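Local coordinates for protein L-threonine-O-3-phosphate decarboxylase (Porphyromonas gingivalis, PDB 3FKD) that probably binds pyridoxal 5'-phosphate as a class I and II aminotransferase-family enzyme, and is thought to decarboxylate L-threonine O-3-phosphate, at residues M58-N63 and N68-T73; S194-Y199 and G203-Y208. All coordinates share one frame; numbering follows the deposited sequence.

Contact 1 of 2, residues M58-N63 and N68-T73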
# COMPACT_ATOMS: atom_id res chain seq x y z
N MSE A 58 -4.64 -17.99 -8.15
CA MSE A 58 -4.27 -18.06 -9.57
C MSE A 58 -2.77 -17.87 -9.86
O MSE A 58 -2.28 -18.30 -10.91
CB MSE A 58 -5.04 -17.05 -10.40
CG MSE A 58 -6.54 -16.98 -10.16
SE MSE A 58 -7.10 -15.35 -11.07
CE MSE A 58 -8.72 -14.89 -10.13
N LEU A 59 -2.04 -17.19 -8.98
CA LEU A 59 -0.61 -17.05 -9.15
C LEU A 59 0.03 -18.39 -8.86
O LEU A 59 0.84 -18.89 -9.62
CB LEU A 59 -0.06 -15.97 -8.22
CG LEU A 59 -0.32 -14.50 -8.61
CD1 LEU A 59 0.08 -13.53 -7.51
CD2 LEU A 59 0.37 -14.17 -9.94
N ALA A 60 -0.34 -18.99 -7.74
CA ALA A 60 0.22 -20.27 -7.35
C ALA A 60 0.16 -21.26 -8.51
O ALA A 60 1.16 -21.89 -8.86
CB ALA A 60 -0.52 -20.81 -6.15
N LYS A 61 -1.02 -21.37 -9.11
CA LYS A 61 -1.26 -22.34 -10.16
C LYS A 61 -0.43 -22.05 -11.39
O LYS A 61 0.14 -22.95 -12.02
CB LYS A 61 -2.74 -22.36 -10.53
CG LYS A 61 -3.15 -23.56 -11.36
CD LYS A 61 -4.67 -23.60 -11.56
CE LYS A 61 -5.04 -24.30 -12.87
NZ LYS A 61 -6.31 -23.75 -13.45
N ARG A 62 -0.40 -20.77 -11.76
CA ARG A 62 0.33 -20.34 -12.92
C ARG A 62 1.83 -20.60 -12.73
O ARG A 62 2.54 -20.95 -13.66
CB ARG A 62 0.07 -18.85 -13.16
CG ARG A 62 0.86 -18.25 -14.32
CD ARG A 62 0.10 -18.47 -15.64
NE ARG A 62 0.90 -18.07 -16.80
CZ ARG A 62 1.26 -18.88 -17.79
NH1 ARG A 62 0.87 -20.15 -17.79
NH2 ARG A 62 2.00 -18.41 -18.79
N ASN A 63 2.31 -20.43 -11.50
CA ASN A 63 3.72 -20.55 -11.18
C ASN A 63 4.13 -21.93 -10.67
O ASN A 63 5.26 -22.10 -10.19
CB ASN A 63 4.11 -19.46 -10.17
CG ASN A 63 4.05 -18.06 -10.79
OD1 ASN A 63 3.64 -17.09 -10.13
ND2 ASN A 63 4.46 -17.95 -12.05
N ASN A 68 0.07 -21.79 -0.46
CA ASN A 68 0.87 -21.44 0.70
C ASN A 68 2.13 -20.62 0.41
O ASN A 68 2.75 -20.05 1.32
CB ASN A 68 1.37 -22.73 1.34
CG ASN A 68 0.35 -23.37 2.22
OD1 ASN A 68 -0.50 -22.68 2.81
ND2 ASN A 68 0.44 -24.70 2.34
N ALA A 69 2.57 -20.62 -0.84
CA ALA A 69 3.88 -20.06 -1.12
C ALA A 69 3.82 -18.70 -1.80
O ALA A 69 4.87 -18.15 -2.12
CB ALA A 69 4.73 -21.06 -1.93
N ILE A 70 2.62 -18.18 -2.05
CA ILE A 70 2.50 -16.82 -2.59
C ILE A 70 1.92 -15.85 -1.58
O ILE A 70 1.13 -16.20 -0.71
CB ILE A 70 1.73 -16.73 -3.96
CG1 ILE A 70 2.64 -17.05 -5.14
CG2 ILE A 70 1.21 -15.33 -4.21
CD1 ILE A 70 2.87 -18.52 -5.43
N LEU A 71 2.32 -14.61 -1.69
CA LEU A 71 1.78 -13.58 -0.84
C LEU A 71 1.77 -12.33 -1.70
O LEU A 71 2.84 -11.80 -2.04
CB LEU A 71 2.66 -13.38 0.40
CG LEU A 71 2.25 -12.15 1.22
CD1 LEU A 71 1.24 -12.49 2.24
CD2 LEU A 71 3.46 -11.49 1.88
N VAL A 72 0.57 -11.91 -2.08
CA VAL A 72 0.40 -10.69 -2.84
C VAL A 72 0.72 -9.48 -1.97
O VAL A 72 0.36 -9.41 -0.84
CB VAL A 72 -1.02 -10.61 -3.50
CG1 VAL A 72 -1.16 -9.37 -4.37
CG2 VAL A 72 -1.29 -11.86 -4.32
N THR A 73 1.39 -8.50 -2.55
CA THR A 73 1.91 -7.39 -1.80
C THR A 73 1.50 -6.05 -2.45
O THR A 73 1.09 -6.04 -3.59
CB THR A 73 3.46 -7.54 -1.65
OG1 THR A 73 3.89 -6.79 -0.53
CG2 THR A 73 4.18 -7.07 -2.89
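Leu59, whose carbonyl O takes the amide of Asn63 at 2.8 Å (Asn63 N to Leu59 O), gives its side chain to strand 70-73 as helix 53-62 runs out. No hydrogen bond joins the two segments; aliphatic groups alone meet, as hydrophobic packing of helix on sheet. The CD1 methyl of Leu59 reaches two residues of the strand, lying 3.9 Å from Ile70 CG2 and 3.9 Å from Val72 CG2, and the leucine crosses both side chains at about a right angle. Ile70 uses its two arms separately: CG2, anti to the backbone N, meets Leu59, while CD1 lies against the helix backbone, 3.7 Å from Ala60 CA. The bend at its chi2 (82°) turns CD1 that way. Here the CA atoms of Ala60 and Ile70 are 6.3 Å apart. The axes of segments 58-62 and 70-73 come within 9.0 Å, their N-to-C directions 129° apart. Val65 of the intervening loop also touches Ile70. Helix 53-62 thus lies over strand 70-73, outermost within this chain in the seven-stranded mixed sheet of the aminotransferase-type fold. Leu240 of helix 230-241 and Tyr208 of the adjoining strand 207-210 pack on Leu59; helix 75-86 meets the strand through Leu71 and Thr73.

Contact 2 of 2, residues S194-Y199 and G203-Y208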
# COMPACT_ATOMS: atom_id res chain seq x y z
N SER A 194 7.06 -8.53 -9.65
CA SER A 194 6.57 -7.18 -9.87
C SER A 194 5.62 -7.00 -11.07
O SER A 194 5.81 -7.56 -12.12
CB SER A 194 7.76 -6.23 -10.03
OG SER A 194 7.29 -4.93 -10.27
N PHE A 195 4.62 -6.16 -10.91
CA PHE A 195 3.72 -5.87 -11.99
C PHE A 195 4.02 -4.48 -12.49
O PHE A 195 3.54 -4.08 -13.55
CB PHE A 195 2.24 -6.01 -11.55
CG PHE A 195 1.74 -7.45 -11.53
CD1 PHE A 195 1.15 -8.03 -12.65
CD2 PHE A 195 1.83 -8.21 -10.37
CE1 PHE A 195 0.72 -9.34 -12.65
CE2 PHE A 195 1.39 -9.53 -10.35
CZ PHE A 195 0.84 -10.09 -11.48
N SER A 196 4.82 -3.72 -11.75
CA SER A 196 5.13 -2.36 -12.18
C SER A 196 5.95 -2.27 -13.46
O SER A 196 5.67 -1.43 -14.30
CB SER A 196 5.88 -1.56 -11.11
OG SER A 196 5.56 -1.93 -9.80
N HIS A 197 6.99 -3.11 -13.57
CA HIS A 197 8.05 -2.92 -14.57
C HIS A 197 7.73 -3.53 -15.93
O HIS A 197 7.76 -2.82 -16.92
CB HIS A 197 9.38 -3.48 -14.07
CG HIS A 197 9.79 -2.92 -12.75
ND1 HIS A 197 10.43 -1.70 -12.61
CD2 HIS A 197 9.68 -3.43 -11.50
CE1 HIS A 197 10.67 -1.48 -11.34
NE2 HIS A 197 10.22 -2.52 -10.65
N ALA A 198 7.42 -4.84 -15.93
CA ALA A 198 7.18 -5.61 -17.15
C ALA A 198 5.91 -5.17 -17.84
O ALA A 198 5.77 -5.36 -19.04
CB ALA A 198 7.15 -7.13 -16.88
N TYR A 199 5.00 -4.56 -17.09
CA TYR A 199 3.66 -4.25 -17.62
C TYR A 199 3.23 -2.80 -17.56
O TYR A 199 2.09 -2.50 -17.91
CB TYR A 199 2.58 -5.11 -16.98
CG TYR A 199 2.97 -6.55 -16.81
CD1 TYR A 199 3.11 -7.40 -17.92
CD2 TYR A 199 3.16 -7.08 -15.52
CE1 TYR A 199 3.46 -8.75 -17.75
CE2 TYR A 199 3.49 -8.41 -15.34
CZ TYR A 199 3.65 -9.23 -16.45
OH TYR A 199 3.98 -10.54 -16.23
N GLY A 203 1.92 2.66 -11.01
CA GLY A 203 0.94 3.36 -10.20
C GLY A 203 -0.12 2.49 -9.52
O GLY A 203 -0.75 2.94 -8.59
N LEU A 204 -0.29 1.26 -9.97
CA LEU A 204 -1.21 0.33 -9.37
C LEU A 204 -0.71 -0.30 -8.08
O LEU A 204 -1.50 -0.75 -7.27
CB LEU A 204 -1.58 -0.77 -10.36
CG LEU A 204 -2.96 -0.76 -10.99
CD1 LEU A 204 -3.56 0.62 -10.84
CD2 LEU A 204 -2.90 -1.17 -12.48
N ARG A 205 0.61 -0.31 -7.90
CA ARG A 205 1.24 -0.87 -6.69
C ARG A 205 0.88 -2.31 -6.44
O ARG A 205 0.16 -2.59 -5.52
CB ARG A 205 0.89 -0.06 -5.44
CG ARG A 205 0.99 1.48 -5.63
CD ARG A 205 2.37 2.03 -6.17
NE ARG A 205 3.49 1.61 -5.35
CZ ARG A 205 4.50 0.85 -5.77
NH1 ARG A 205 4.57 0.42 -7.02
NH2 ARG A 205 5.48 0.53 -4.92
N ILE A 206 1.39 -3.24 -7.23
CA ILE A 206 1.08 -4.63 -6.99
C ILE A 206 2.34 -5.50 -7.31
O ILE A 206 3.10 -5.19 -8.23
CB ILE A 206 -0.29 -5.03 -7.65
CG1 ILE A 206 -0.85 -6.33 -7.08
CG2 ILE A 206 -0.30 -5.02 -9.22
CD1 ILE A 206 0.08 -7.47 -7.11
N GLY A 207 2.58 -6.54 -6.50
CA GLY A 207 3.72 -7.42 -6.63
C GLY A 207 3.51 -8.63 -5.75
O GLY A 207 2.47 -8.73 -5.12
N TYR A 208 4.45 -9.55 -5.69
CA TYR A 208 4.24 -10.69 -4.80
C TYR A 208 5.49 -11.43 -4.33
O TYR A 208 6.54 -11.37 -4.96
CB TYR A 208 3.20 -11.68 -5.37
CG TYR A 208 3.56 -12.31 -6.70
CD1 TYR A 208 4.28 -13.50 -6.75
CD2 TYR A 208 3.17 -11.72 -7.89
CE1 TYR A 208 4.63 -14.08 -7.96
CE2 TYR A 208 3.49 -12.28 -9.09
CZ TYR A 208 4.22 -13.46 -9.13
OH TYR A 208 4.53 -14.02 -10.33
O HOH W 1 2.83 -1.79 -9.59
O HOH W 2 7.41 -0.69 -7.99
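Phe195 and Ile206 meet through both backbone and side chain. Phe195 N donates to Ile206 O at 3.2 Å, the bond bent to 149° at the hydrogen and the donor 26° out of the carbonyl plane. Their side chains run alongside each other in the same direction, Phe195 CB 3.6 Å from Ile206 CG2 and Phe195 CD2 3.8 Å from Ile206 CD1. Gly207 CA lies at the edge of the phenyl ring. Farther out, Phe195 CE2 comes in the plane of the Tyr208 ring, at its edge, 3.7 Å from Tyr208 CE2; a chi1 of 61° swings the tyrosine there.

Water ties the polar side together. One molecule bridges Ser196 OG (2.7 Å) and Ile206 N (3.1 Å), and a second links Ser196 OG (2.9 Å) to Arg205 NH1. Ser194 OG weakly caps Ser196 N. Arg205 is fixed by Pro202 O at NH1 and by Trp226 O of the second subunit at NE.

The sequence resembles the aminotransferase signature, with His197 at the usual Schiff-base lysine position; by analogy Ser194 and Arg205 would be expected near the cofactor phosphate.

Ser194 and Gly207 form an antiparallel non-hydrogen-bonded pair where strands 189-194 and 207-210 meet. Helix 230-241 packs on Phe195 and Ile206, Pro76 of helix 75-86 touches both serines, and Tyr47 of the second subunit packs on Ser196.

Contact 1 closes before contact 2 opens along the chain, and their centres lie about 15 Å apart. Both reach the same seven-stranded mixed sheet, in which strand 70-73 is outermost within this chain and runs antiparallel to its neighbour 207-210. They touch directly: Thr73 N probably hydrogen-bonds to Gly207 O (2.8 Å), Asn63 OD1 probably pairs with Tyr208 OH, and Val72 CG1 packs on Ile206 CD1. Helices 75-86 and 230-241 border both. Contact 1 thus joins a helix to the sheet edge, whereas contact 2, nearer the centre of the chain and reached by the second subunit, probably lies where relatives of this aminotransferase-type fold hold the cofactor.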